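Local coordinates for protein putative methyltransferase (PDB 7DMB) that probably transfers methyl groups from S-adenosyl-L-methionine, acting in trans on a polyketide synthase in calbistrin biosynthesis, and binds S-adenosyl-L-homocysteine, at residues L183-V186 / R187-I190; E54-S57 / E58-M61; R91-L94 / A95-E99; G317-V320 / D321-G325. All blocks are in the same frame, centred on the assembly; numbering follows the deposited sequence.

Interaction 1: L183-V186 / R187-I190; sequences LSEV and RPLI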
ATOM      1  N   LEU A 183     -10.625  -1.091  -0.779  1.00 13.73           N
ATOM      2  CA  LEU A 183     -11.135  -1.092   0.584  1.00 15.77           C
ATOM      3  C   LEU A 183     -11.382   0.307   1.127  1.00 17.65           C
ATOM      4  O   LEU A 183     -12.133   0.451   2.102  1.00 15.45           O
ATOM      5  CB  LEU A 183     -10.162  -1.823   1.512  1.00 16.96           C
ATOM      6  CG  LEU A 183      -9.999  -3.341   1.366  1.00 18.09           C
ATOM      7  CD1 LEU A 183      -8.922  -3.845   2.330  1.00 15.11           C
ATOM      8  CD2 LEU A 183     -11.319  -4.055   1.607  1.00 17.44           C
ATOM      9  N   SER A 184     -10.766   1.331   0.539  1.00 15.01           N
ATOM     10  CA  SER A 184     -10.813   2.688   1.071  1.00 14.88           C
ATOM     11  C   SER A 184     -11.619   3.583   0.147  1.00 17.62           C
ATOM     12  O   SER A 184     -11.425   3.562  -1.080  1.00 18.00           O
ATOM     13  CB  SER A 184      -9.408   3.286   1.224  1.00 16.07           C
ATOM     14  OG  SER A 184      -8.551   2.491   2.028  1.00 13.17           O
ATOM     15  N   GLU A 185     -12.517   4.362   0.729  1.00 17.02           N
ATOM     16  CA  GLU A 185     -13.226   5.414   0.007  1.00 17.55           C
ATOM     17  C   GLU A 185     -12.512   6.738   0.281  1.00 14.24           C
ATOM     18  O   GLU A 185     -12.611   7.283   1.389  1.00 17.79           O
ATOM     19  CB  GLU A 185     -14.692   5.472   0.432  1.00 14.76           C
ATOM     20  CG  GLU A 185     -15.542   6.392  -0.433  1.00 15.49           C
ATOM     21  CD  GLU A 185     -15.371   6.104  -1.910  1.00 14.62           C
ATOM     22  OE1 GLU A 185     -15.989   5.138  -2.386  1.00 20.62           O
ATOM     23  OE2 GLU A 185     -14.614   6.832  -2.592  1.00 18.01           O
ATOM     24  N   VAL A 186     -11.762   7.236  -0.706  1.00 11.46           N
ATOM     25  CA  VAL A 186     -11.001   8.476  -0.553  1.00 14.31           C
ATOM     26  C   VAL A 186     -11.483   9.584  -1.480  1.00 15.95           C
ATOM     27  O   VAL A 186     -10.962  10.699  -1.408  1.00 18.44           O
ATOM     28  CB  VAL A 186      -9.477   8.265  -0.736  1.00 10.89           C
ATOM     29  CG1 VAL A 186      -8.966   7.073   0.047  1.00 11.32           C
ATOM     30  CG2 VAL A 186      -9.103   8.133  -2.208  1.00 11.07           C
ATOM     31  N   ARG A 187     -12.459   9.319  -2.344  1.00 17.93           N
ATOM     32  CA  ARG A 187     -12.915  10.300  -3.332  1.00 19.57           C
ATOM     33  C   ARG A 187     -13.622  11.514  -2.718  1.00 18.46           C
ATOM     34  O   ARG A 187     -13.501  12.623  -3.261  1.00 16.03           O
ATOM     35  CB  ARG A 187     -13.830   9.619  -4.361  1.00 17.83           C
ATOM     36  CG  ARG A 187     -13.130   8.526  -5.163  1.00 20.27           C
ATOM     37  CD  ARG A 187     -14.087   7.752  -6.058  1.00 19.10           C
ATOM     38  NE  ARG A 187     -14.978   6.896  -5.282  1.00 22.17           N
ATOM     39  CZ  ARG A 187     -16.035   6.272  -5.785  1.00 28.08           C
ATOM     40  NH1 ARG A 187     -16.330   6.413  -7.073  1.00 25.00           N
ATOM     41  NH2 ARG A 187     -16.802   5.519  -5.000  1.00 21.59           N
ATOM     42  N   PRO A 188     -14.395  11.365  -1.628  1.00 16.68           N
ATOM     43  CA  PRO A 188     -14.945  12.577  -0.994  1.00 16.36           C
ATOM     44  C   PRO A 188     -13.871  13.523  -0.481  1.00 16.97           C
ATOM     45  O   PRO A 188     -14.049  14.742  -0.588  1.00 17.62           O
ATOM     46  CB  PRO A 188     -15.813  12.026   0.145  1.00 15.82           C
ATOM     47  CG  PRO A 188     -16.173  10.647  -0.296  1.00 22.71           C
ATOM     48  CD  PRO A 188     -14.994  10.142  -1.065  1.00 18.97           C
ATOM     49  N   LEU A 189     -12.763  13.010   0.070  1.00 14.05           N
ATOM     50  CA  LEU A 189     -11.677  13.904   0.476  1.00 14.21           C
ATOM     51  C   LEU A 189     -11.081  14.621  -0.727  1.00 16.21           C
ATOM     52  O   LEU A 189     -10.853  15.838  -0.695  1.00 11.33           O
ATOM     53  CB  LEU A 189     -10.575  13.142   1.204  1.00  9.79           C
ATOM     54  CG  LEU A 189      -9.377  14.053   1.511  1.00 11.94           C
ATOM     55  CD1 LEU A 189      -9.815  15.159   2.456  1.00 12.50           C
ATOM     56  CD2 LEU A 189      -8.164  13.305   2.091  1.00 17.18           C
ATOM     57  N   ILE A 190     -10.771  13.865  -1.782  1.00 11.59           N
ATOM     58  CA  ILE A 190     -10.193  14.472  -2.973  1.00 11.23           C
ATOM     59  C   ILE A 190     -11.165  15.479  -3.565  1.00 13.84           C
ATOM     60  O   ILE A 190     -10.785  16.602  -3.917  1.00 17.58           O
ATOM     61  CB  ILE A 190      -9.797  13.380  -3.982  1.00 14.83           C
ATOM     62  CG1 ILE A 190      -8.736  12.450  -3.379  1.00 12.14           C
ATOM     63  CG2 ILE A 190      -9.305  13.997  -5.291  1.00 16.23           C
ATOM     64  CD1 ILE A 190      -7.425  13.123  -3.072  1.00 13.06           C
TER
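Glu185 and Arg187 clasp each other where strand 184-185 gives way to helix 187-196. The guanidinium comes in side-on and uses two nitrogens: NH2 of Arg187 reaches OE1 of Glu185 at 2.8 Å, and NE of Arg187 reaches OE2 of Glu185 at 2.7 Å. Both bonds are nearly straight and lie close to the guanidinium plane, although they meet the syn side of a carboxylate turned 29° from that plane. OE2 has a second use. On its anti lone pair it accepts the backbone N of Arg187 at 3.3 Å, which caps the first turn of the helix. A bend of the Glu185 chain at chi2 (51°) turns the carboxylate back to Arg187. CG of Glu185 lies 3.8 Å from CD of Pro188. One turn on, N of Ile190 donates to O of Val186 at 3.2 Å, in the carbonyl plane. The remaining guanidinium nitrogen, NH1, goes to Glu218 in a salt bridge, while Val186 and Leu189 pack on strands 306-313 and 375-382. With two acidic partners for Arg187 and three donors on the Glu185 carboxylate, both groups probably stay charged; since OE2 serves both bonds, the salt bridge probably helps to fix the cap.

Interaction 2: E54-S57 / E58-M61; sequences ESQS and EQEM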
ATOM      1  N   GLU A  54     -17.758  -3.843   4.365  1.00 24.98           N
ATOM      2  CA  GLU A  54     -17.292  -4.833   5.329  1.00 25.85           C
ATOM      3  C   GLU A  54     -16.425  -5.843   4.597  1.00 21.85           C
ATOM      4  O   GLU A  54     -16.779  -6.303   3.513  1.00 25.05           O
ATOM      5  CB  GLU A  54     -18.474  -5.530   6.004  1.00 25.55           C
ATOM      6  CG  GLU A  54     -18.206  -5.996   7.424  1.00 31.82           C
ATOM      7  CD  GLU A  54     -17.632  -7.415   7.486  1.00 39.24           C
ATOM      8  OE1 GLU A  54     -17.368  -7.906   8.607  1.00 40.69           O
ATOM      9  OE2 GLU A  54     -17.444  -8.043   6.417  1.00 39.06           O
ATOM     10  N   SER A  55     -15.274  -6.175   5.163  1.00 19.86           N
ATOM     11  CA  SER A  55     -14.293  -6.937   4.403  1.00 20.44           C
ATOM     12  C   SER A  55     -13.751  -8.150   5.149  1.00 18.87           C
ATOM     13  O   SER A  55     -12.778  -8.753   4.687  1.00 18.77           O
ATOM     14  CB  SER A  55     -13.141  -6.022   3.987  1.00 15.23           C
ATOM     15  OG  SER A  55     -12.389  -5.625   5.111  1.00 17.97           O
ATOM     16  N   GLN A  56     -14.357  -8.528   6.275  1.00 18.72           N
ATOM     17  CA  GLN A  56     -13.837  -9.636   7.066  1.00 26.29           C
ATOM     18  C   GLN A  56     -13.864 -10.958   6.304  1.00 19.58           C
ATOM     19  O   GLN A  56     -12.969 -11.787   6.486  1.00 17.27           O
ATOM     20  CB  GLN A  56     -14.617  -9.746   8.374  1.00 25.13           C
ATOM     21  CG  GLN A  56     -14.425  -8.514   9.282  1.00 29.95           C
ATOM     22  CD  GLN A  56     -12.963  -8.251   9.643  1.00 29.47           C
ATOM     23  OE1 GLN A  56     -12.448  -7.144   9.441  1.00 29.04           O
ATOM     24  NE2 GLN A  56     -12.291  -9.267  10.188  1.00 22.46           N
ATOM     25  N   SER A  57     -14.863 -11.173   5.448  1.00 19.01           N
ATOM     26  CA  SER A  57     -14.925 -12.418   4.689  1.00 22.74           C
ATOM     27  C   SER A  57     -13.748 -12.543   3.729  1.00 21.26           C
ATOM     28  O   SER A  57     -13.053 -13.566   3.718  1.00 15.29           O
ATOM     29  CB  SER A  57     -16.244 -12.511   3.922  1.00 22.22           C
ATOM     30  OG  SER A  57     -17.278 -12.967   4.765  1.00 24.11           O
ATOM     31  N   GLU A  58     -13.520 -11.523   2.894  1.00 17.67           N
ATOM     32  CA  GLU A  58     -12.434 -11.631   1.924  1.00 18.15           C
ATOM     33  C   GLU A  58     -11.073 -11.653   2.610  1.00 16.17           C
ATOM     34  O   GLU A  58     -10.158 -12.328   2.128  1.00 15.86           O
ATOM     35  CB  GLU A  58     -12.504 -10.491   0.902  1.00 20.22           C
ATOM     36  CG  GLU A  58     -12.292  -9.085   1.453  1.00 16.13           C
ATOM     37  CD  GLU A  58     -12.761  -8.014   0.458  1.00 16.64           C
ATOM     38  OE1 GLU A  58     -13.974  -7.789   0.371  1.00 20.31           O
ATOM     39  OE2 GLU A  58     -11.920  -7.411  -0.241  1.00 17.81           O
ATOM     40  N   GLN A  59     -10.933 -10.938   3.739  1.00 14.31           N
ATOM     41  CA  GLN A  59      -9.689 -10.947   4.514  1.00 18.23           C
ATOM     42  C   GLN A  59      -9.394 -12.324   5.095  1.00 13.31           C
ATOM     43  O   GLN A  59      -8.228 -12.724   5.198  1.00 15.61           O
ATOM     44  CB  GLN A  59      -9.758  -9.929   5.655  1.00 14.92           C
ATOM     45  CG  GLN A  59      -9.599  -8.464   5.254  1.00 17.28           C
ATOM     46  CD  GLN A  59      -9.374  -7.574   6.462  1.00 12.86           C
ATOM     47  OE1 GLN A  59      -8.567  -7.889   7.318  1.00 15.78           O
ATOM     48  NE2 GLN A  59     -10.083  -6.457   6.528  1.00 16.39           N
ATOM     49  N   GLU A  60     -10.427 -13.032   5.542  1.00 16.31           N
ATOM     50  CA  GLU A  60     -10.248 -14.397   6.035  1.00 16.08           C
ATOM     51  C   GLU A  60     -10.048 -15.386   4.900  1.00 14.69           C
ATOM     52  O   GLU A  60      -9.357 -16.395   5.079  1.00 12.81           O
ATOM     53  CB  GLU A  60     -11.444 -14.815   6.888  1.00 14.63           C
ATOM     54  CG  GLU A  60     -11.512 -14.077   8.210  1.00 18.31           C
ATOM     55  CD  GLU A  60     -12.913 -13.983   8.761  1.00 25.32           C
ATOM     56  OE1 GLU A  60     -13.795 -14.722   8.279  1.00 22.39           O
ATOM     57  OE2 GLU A  60     -13.126 -13.160   9.678  1.00 31.31           O
ATOM     58  N   MET A  61     -10.644 -15.121   3.733  1.00 13.58           N
ATOM     59  CA  MET A  61     -10.322 -15.921   2.556  1.00 14.42           C
ATOM     60  C   MET A  61      -8.851 -15.762   2.188  1.00 17.47           C
ATOM     61  O   MET A  61      -8.170 -16.746   1.876  1.00 15.82           O
ATOM     62  CB  MET A  61     -11.216 -15.508   1.391  1.00 14.57           C
ATOM     63  CG  MET A  61     -11.215 -16.475   0.228  1.00 25.32           C
ATOM     64  SD  MET A  61     -11.764 -15.692  -1.296  1.00 32.91           S
ATOM     65  CE  MET A  61     -13.435 -15.253  -0.828  1.00 26.24           C
TER
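Ser55 and Gln59 are joined twice at the start of helix 56-79, with Glu54 just ahead of them. The Glu54 side chain curls back so that OE2 takes the backbone N of Gln56 at 3.1 Å, the donor standing above the carboxylate plane. Ser55 occupies the N-cap position, but its hydroxyl makes no capping bond. Instead, its chi1 of 68° turns OG to the side-chain amide of Gln59, whose NE2 donates to it at 2.8 Å, close to the amide plane. The main chain makes the second link, N of Gln59 to O of Ser55 at 3.0 Å. CG of Glu58 also lies against that carbonyl, 3.3 Å from O of Ser55. Gln56 follows with a regular helical bond, its O receiving N of Glu60 at 3.0 Å, and the Glu60 side chain runs back over the same carbonyl, CG of Glu60 coming within 3.2 Å of O of Gln56. Ser57 completes the turn with O to N of Met61 at 2.9 Å. The buried Glu58 carboxylate is held by Trp179, Tyr138 and Arg53, and the Gln59 amide is pinned further by O of Phe372 and by Gln108. Met61 leans on helix 120-134, and Ser55 touches Leu183, next to strand 184-185, which pairs with strand 50-51.

Interaction 3: R91-L94 / A95-E99; sequences RNWL and ASEYE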
ATOM      1  N   ARG A  91      12.830 -17.530   4.955  1.00 17.02           N
ATOM      2  CA  ARG A  91      12.687 -18.928   5.359  1.00 15.11           C
ATOM      3  C   ARG A  91      12.573 -19.051   6.881  1.00 20.02           C
ATOM      4  O   ARG A  91      11.661 -19.709   7.398  1.00 18.14           O
ATOM      5  CB  ARG A  91      13.865 -19.756   4.833  1.00 16.85           C
ATOM      6  CG  ARG A  91      13.938 -21.177   5.424  1.00 21.90           C
ATOM      7  CD  ARG A  91      14.825 -22.155   4.630  1.00 21.01           C
ATOM      8  NE  ARG A  91      16.251 -21.842   4.715  1.00 24.33           N
ATOM      9  CZ  ARG A  91      17.181 -22.338   3.900  1.00 23.36           C
ATOM     10  NH1 ARG A  91      16.848 -23.193   2.942  1.00 18.02           N
ATOM     11  NH2 ARG A  91      18.451 -21.974   4.046  1.00 27.19           N
ATOM     12  N   ASN A  92      13.486 -18.405   7.616  1.00 19.42           N
ATOM     13  CA  ASN A  92      13.440 -18.449   9.077  1.00 19.71           C
ATOM     14  C   ASN A  92      12.146 -17.847   9.605  1.00 20.04           C
ATOM     15  O   ASN A  92      11.490 -18.430  10.476  1.00 16.42           O
ATOM     16  CB  ASN A  92      14.646 -17.715   9.667  1.00 20.04           C
ATOM     17  CG  ASN A  92      15.949 -18.472   9.461  1.00 26.72           C
ATOM     18  OD1 ASN A  92      15.956 -19.687   9.211  1.00 23.59           O
ATOM     19  ND2 ASN A  92      17.064 -17.758   9.570  1.00 25.82           N
ATOM     20  N   TRP A  93      11.770 -16.665   9.095  1.00 18.35           N
ATOM     21  CA  TRP A  93      10.498 -16.060   9.486  1.00 17.61           C
ATOM     22  C   TRP A  93       9.324 -16.979   9.169  1.00 16.86           C
ATOM     23  O   TRP A  93       8.433 -17.170  10.005  1.00 18.12           O
ATOM     24  CB  TRP A  93      10.299 -14.704   8.792  1.00 17.56           C
ATOM     25  CG  TRP A  93       8.899 -14.193   9.004  1.00 16.16           C
ATOM     26  CD1 TRP A  93       8.408 -13.603  10.134  1.00 17.94           C
ATOM     27  CD2 TRP A  93       7.798 -14.287   8.093  1.00 15.67           C
ATOM     28  NE1 TRP A  93       7.078 -13.303   9.974  1.00 18.37           N
ATOM     29  CE2 TRP A  93       6.677 -13.718   8.732  1.00 18.95           C
ATOM     30  CE3 TRP A  93       7.652 -14.791   6.800  1.00 17.10           C
ATOM     31  CZ2 TRP A  93       5.429 -13.636   8.121  1.00 19.62           C
ATOM     32  CZ3 TRP A  93       6.407 -14.695   6.187  1.00 22.52           C
ATOM     33  CH2 TRP A  93       5.316 -14.125   6.848  1.00 17.01           C
ATOM     34  N   LEU A  94       9.296 -17.555   7.967  1.00 17.62           N
ATOM     35  CA  LEU A  94       8.150 -18.383   7.599  1.00 18.94           C
ATOM     36  C   LEU A  94       8.061 -19.637   8.468  1.00 14.56           C
ATOM     37  O   LEU A  94       6.960 -20.038   8.849  1.00 16.41           O
ATOM     38  CB  LEU A  94       8.201 -18.754   6.115  1.00 18.65           C
ATOM     39  CG  LEU A  94       6.824 -19.112   5.533  1.00 17.28           C
ATOM     40  CD1 LEU A  94       5.821 -18.054   5.858  1.00 20.42           C
ATOM     41  CD2 LEU A  94       6.886 -19.331   4.045  1.00 18.42           C
ATOM     42  N   ALA A  95       9.201 -20.259   8.799  1.00 17.56           N
ATOM     43  CA  ALA A  95       9.196 -21.397   9.722  1.00 19.76           C
ATOM     44  C   ALA A  95       8.597 -21.021  11.071  1.00 17.45           C
ATOM     45  O   ALA A  95       7.907 -21.833  11.695  1.00 18.29           O
ATOM     46  CB  ALA A  95      10.613 -21.938   9.933  1.00 16.82           C
ATOM     47  N   SER A  96       8.859 -19.801  11.544  1.00 16.58           N
ATOM     48  CA  SER A  96       8.330 -19.403  12.844  1.00 14.88           C
ATOM     49  C   SER A  96       6.831 -19.128  12.770  1.00 17.66           C
ATOM     50  O   SER A  96       6.089 -19.438  13.708  1.00 16.34           O
ATOM     51  CB  SER A  96       9.094 -18.189  13.367  1.00 17.80           C
ATOM     52  OG  SER A  96       8.537 -16.990  12.868  1.00 26.80           O
ATOM     53  N   GLU A  97       6.353 -18.579  11.648  1.00 19.54           N
ATOM     54  CA  GLU A  97       4.913 -18.381  11.498  1.00 15.53           C
ATOM     55  C   GLU A  97       4.194 -19.723  11.344  1.00 12.47           C
ATOM     56  O   GLU A  97       3.134 -19.935  11.939  1.00 13.59           O
ATOM     57  CB  GLU A  97       4.638 -17.441  10.319  1.00 19.71           C
ATOM     58  CG  GLU A  97       3.354 -16.602  10.418  1.00 17.04           C
ATOM     59  CD  GLU A  97       3.323 -15.615  11.594  1.00 16.69           C
ATOM     60  OE1 GLU A  97       4.378 -15.132  12.042  1.00 17.29           O
ATOM     61  OE2 GLU A  97       2.217 -15.296  12.062  1.00 23.88           O
ATOM     62  N   TYR A  98       4.777 -20.654  10.588  1.00 13.80           N
ATOM     63  CA  TYR A  98       4.227 -22.006  10.499  1.00 18.11           C
ATOM     64  C   TYR A  98       4.050 -22.654  11.876  1.00 18.87           C
ATOM     65  O   TYR A  98       3.101 -23.422  12.092  1.00 16.57           O
ATOM     66  CB  TYR A  98       5.129 -22.873   9.620  1.00 16.37           C
ATOM     67  CG  TYR A  98       4.870 -24.357   9.744  1.00 21.93           C
ATOM     68  CD1 TYR A  98       3.841 -24.953   9.030  1.00 18.37           C
ATOM     69  CD2 TYR A  98       5.657 -25.166  10.580  1.00 17.59           C
ATOM     70  CE1 TYR A  98       3.596 -26.299   9.121  1.00 17.10           C
ATOM     71  CE2 TYR A  98       5.413 -26.518  10.686  1.00 18.92           C
ATOM     72  CZ  TYR A  98       4.382 -27.085   9.951  1.00 20.75           C
ATOM     73  OH  TYR A  98       4.113 -28.436  10.037  1.00 20.65           O
ATOM     74  N   GLU A  99       4.960 -22.378  12.815  1.00 20.17           N
ATOM     75  CA  GLU A  99       4.748 -22.846  14.179  1.00 20.90           C
ATOM     76  C   GLU A  99       3.509 -22.208  14.790  1.00 16.73           C
ATOM     77  O   GLU A  99       2.809 -22.859  15.569  1.00 16.96           O
ATOM     78  CB  GLU A  99       5.993 -22.573  15.035  1.00 20.78           C
ATOM     79  CG  GLU A  99       7.208 -23.373  14.588  1.00 17.90           C
ATOM     80  CD  GLU A  99       6.949 -24.887  14.605  1.00 22.56           C
ATOM     81  OE1 GLU A  99       6.419 -25.383  15.618  1.00 23.64           O
ATOM     82  OE2 GLU A  99       7.268 -25.579  13.611  1.00 19.05           O
TER
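The Trp93 indole and the Glu97 carboxylate are the flat groups here, an i/i+4 pair one turn apart on helix 85-101, the second arm of a helical hairpin with helix 56-79. Their planes are only 25° apart, but the carboxylate approaches obliquely, neither over a face nor at an edge of the ring. OE1 of Glu97 is nearest to NE1 of Trp93, at 3.9 Å, a distance of packing and no more. The hydroxyl of Ser96 also comes in obliquely, 4.4 Å from CD1 of Trp93. The rest of the indole leans on Lys318 and Trp331, beside helix 319-324. Glu97 reaches the ring because its chain bends at chi2 (63°), and its other oxygen, OE2, is held by Arg100 and by the hydroxyl of Tyr106. Leu94 faces the opposite arm of the hairpin, against Ala70, Met73 and Gln74, while NH1 of Arg91 bonds to the carbonyls of Leu77, near the end of helix 56-79, and of Ala80 just after it. Along the backbone, N of Ala95 meets O of Arg91 and N of Tyr98 meets O of Leu94, each at 2.9 Å. The carbonyl of Trp93 carries more: it takes N of Glu97 at 3.0 Å almost head-on, while OG of Ser96, folded back over its own helix, donates to the same O of Trp93 at 2.9 Å.

Interaction 4: G317-V320 / D321-G325; sequences GKYV and DFMVG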
ATOM      1  N   GLY A 317      -1.969  -8.656  10.798  1.00 14.47           N
ATOM      2  CA  GLY A 317      -1.526  -9.944  10.301  1.00 17.70           C
ATOM      3  C   GLY A 317      -0.381  -9.824   9.306  1.00 17.55           C
ATOM      4  O   GLY A 317       0.134  -8.739   9.025  1.00 15.10           O
ATOM      5  N   LYS A 318      -0.009 -10.974   8.738  1.00 10.40           N
ATOM      6  CA  LYS A 318       1.276 -11.124   8.065  1.00 13.47           C
ATOM      7  C   LYS A 318       1.141 -11.410   6.570  1.00 14.83           C
ATOM      8  O   LYS A 318       2.073 -11.961   5.969  1.00 11.41           O
ATOM      9  CB  LYS A 318       2.088 -12.238   8.735  1.00 16.47           C
ATOM     10  CG  LYS A 318       3.073 -11.798   9.822  1.00 22.30           C
ATOM     11  CD  LYS A 318       2.475 -10.819  10.795  1.00 20.21           C
ATOM     12  CE  LYS A 318       3.559  -9.945  11.422  1.00 32.10           C
ATOM     13  NZ  LYS A 318       2.987  -8.856  12.270  1.00 35.89           N
ATOM     14  N   TYR A 319       0.004 -11.063   5.958  1.00 12.46           N
ATOM     15  CA  TYR A 319      -0.170 -11.347   4.536  1.00 12.94           C
ATOM     16  C   TYR A 319       0.847 -10.577   3.704  1.00 14.29           C
ATOM     17  O   TYR A 319       1.391 -11.104   2.728  1.00 17.00           O
ATOM     18  CB  TYR A 319      -1.606 -11.027   4.099  1.00 11.57           C
ATOM     19  CG  TYR A 319      -1.862 -11.138   2.599  1.00 15.29           C
ATOM     20  CD1 TYR A 319      -1.764 -12.353   1.948  1.00 15.58           C
ATOM     21  CD2 TYR A 319      -2.219 -10.018   1.841  1.00 16.72           C
ATOM     22  CE1 TYR A 319      -1.997 -12.468   0.598  1.00 12.50           C
ATOM     23  CE2 TYR A 319      -2.456 -10.126   0.468  1.00 16.61           C
ATOM     24  CZ  TYR A 319      -2.346 -11.355  -0.141  1.00 15.22           C
ATOM     25  OH  TYR A 319      -2.565 -11.489  -1.490  1.00 15.67           O
ATOM     26  N   VAL A 320       1.144  -9.335   4.091  1.00 15.27           N
ATOM     27  CA  VAL A 320       2.104  -8.543   3.327  1.00 15.62           C
ATOM     28  C   VAL A 320       3.522  -9.065   3.547  1.00 17.01           C
ATOM     29  O   VAL A 320       4.320  -9.126   2.606  1.00 17.04           O
ATOM     30  CB  VAL A 320       1.972  -7.047   3.671  1.00 12.42           C
ATOM     31  CG1 VAL A 320       2.753  -6.210   2.673  1.00 11.79           C
ATOM     32  CG2 VAL A 320       0.505  -6.651   3.608  1.00 11.15           C
ATOM     33  N   ASP A 321       3.850  -9.467   4.781  1.00 11.34           N
ATOM     34  CA  ASP A 321       5.126 -10.128   5.029  1.00 14.53           C
ATOM     35  C   ASP A 321       5.294 -11.341   4.128  1.00 14.70           C
ATOM     36  O   ASP A 321       6.363 -11.553   3.547  1.00 15.22           O
ATOM     37  CB  ASP A 321       5.244 -10.558   6.495  1.00 16.66           C
ATOM     38  CG  ASP A 321       5.038  -9.415   7.451  1.00 16.80           C
ATOM     39  OD1 ASP A 321       6.030  -8.970   8.058  1.00 20.70           O
ATOM     40  OD2 ASP A 321       3.882  -8.958   7.582  1.00 17.97           O
ATOM     41  N   PHE A 322       4.247 -12.161   4.016  1.00 12.82           N
ATOM     42  CA  PHE A 322       4.324 -13.326   3.142  1.00 15.28           C
ATOM     43  C   PHE A 322       4.561 -12.918   1.691  1.00 15.61           C
ATOM     44  O   PHE A 322       5.362 -13.544   0.980  1.00 12.86           O
ATOM     45  CB  PHE A 322       3.042 -14.149   3.258  1.00 15.40           C
ATOM     46  CG  PHE A 322       2.991 -15.302   2.309  1.00 16.49           C
ATOM     47  CD1 PHE A 322       3.535 -16.519   2.669  1.00 15.33           C
ATOM     48  CD2 PHE A 322       2.427 -15.162   1.041  1.00 13.97           C
ATOM     49  CE1 PHE A 322       3.516 -17.585   1.797  1.00 16.97           C
ATOM     50  CE2 PHE A 322       2.414 -16.220   0.167  1.00 14.00           C
ATOM     51  CZ  PHE A 322       2.958 -17.439   0.549  1.00 13.71           C
ATOM     52  N   MET A 323       3.889 -11.856   1.239  1.00 16.22           N
ATOM     53  CA  MET A 323       3.843 -11.571  -0.190  1.00 13.63           C
ATOM     54  C   MET A 323       5.111 -10.900  -0.678  1.00 12.70           C
ATOM     55  O   MET A 323       5.536 -11.125  -1.814  1.00 12.52           O
ATOM     56  CB  MET A 323       2.632 -10.687  -0.514  1.00 14.92           C
ATOM     57  CG  MET A 323       1.333 -11.454  -0.652  1.00 12.48           C
ATOM     58  SD  MET A 323       1.417 -12.792  -1.849  1.00 12.53           S
ATOM     59  CE  MET A 323       1.959 -11.891  -3.307  1.00  9.92           C
ATOM     60  N   VAL A 324       5.707 -10.036   0.137  1.00 15.75           N
ATOM     61  CA  VAL A 324       6.849  -9.245  -0.305  1.00 20.55           C
ATOM     62  C   VAL A 324       8.111  -9.537   0.495  1.00 13.94           C
ATOM     63  O   VAL A 324       9.157  -8.952   0.210  1.00 12.30           O
ATOM     64  CB  VAL A 324       6.522  -7.738  -0.278  1.00 19.06           C
ATOM     65  CG1 VAL A 324       5.236  -7.461  -1.060  1.00 15.49           C
ATOM     66  CG2 VAL A 324       6.347  -7.296   1.127  1.00 19.27           C
ATOM     67  N   GLY A 325       8.059 -10.462   1.450  1.00 13.51           N
ATOM     68  CA  GLY A 325       9.240 -10.797   2.237  1.00 18.61           C
ATOM     69  C   GLY A 325      10.407 -11.321   1.421  1.00 13.69           C
ATOM     70  O   GLY A 325      11.551 -11.258   1.873  1.00 14.59           O
TER
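Tyr319 and Met323 run side by side and point the same way, one turn apart on the short helix 319-324. The first side-chain methylene of Met323 beyond CB does the touching: CG sits over one face of the Tyr319 ring, 3.9 Å from its centroid, displaced toward the CE1-CZ side. The sulfur follows more loosely, SD of Met323 lying 4.9 Å from that centroid and 41° off the ring normal. The ring stands where Met323 can cover it because CG of Tyr319 lies opposite the backbone N (chi1 173°). On the next strip of the helix Val320 and Val324 also lie side by side, with CG1 of Val320 at 4.1 Å from CG2 of Val324. Lys318, at the N-cap, meets Asp321 differently: the two chains slant across each other, and the methylene CG of Lys318 rests 3.7 Å from OD2 of Asp321. The ammonium is 4.8 Å away, from NZ of Lys318 to OD2 of Asp321, so no salt bridge closes; OD1 of Asp321 is taken by NE1 of Trp330. Trp66 meets the rings of both Tyr319 and Phe322, and Pro146 touches Tyr319, Phe322 and Met323. This is an i/i+4 Met-aromatic and CH-pi contact, set in the helix that follows strand 306-313 of the class I methyltransferase fold and packs against helices 56-79, 85-101 and 140-157.

Interactions 3 and 4 are in direct contact: CZ2 of Trp93 packs 3.4 Å from CG of Lys318 and 3.5 Å from CB of Asp321, so the indole covers the first turn of helix 319-324. Interactions 1 and 2 also meet, where CD2 of Leu183 lies 3.6 Å from CB of Ser55. These two pairs do not touch each other; interactions 2 and 4 come within about 7 Å at their nearest atoms. Interaction 4 is the one closest to the ligand, the Val324 side chain being about 8 Å from bound S-adenosyl-L-homocysteine. From Val186 in interaction 1 the ligand is about 12 Å away. Interactions 2 and 3 lie away from the binding sites.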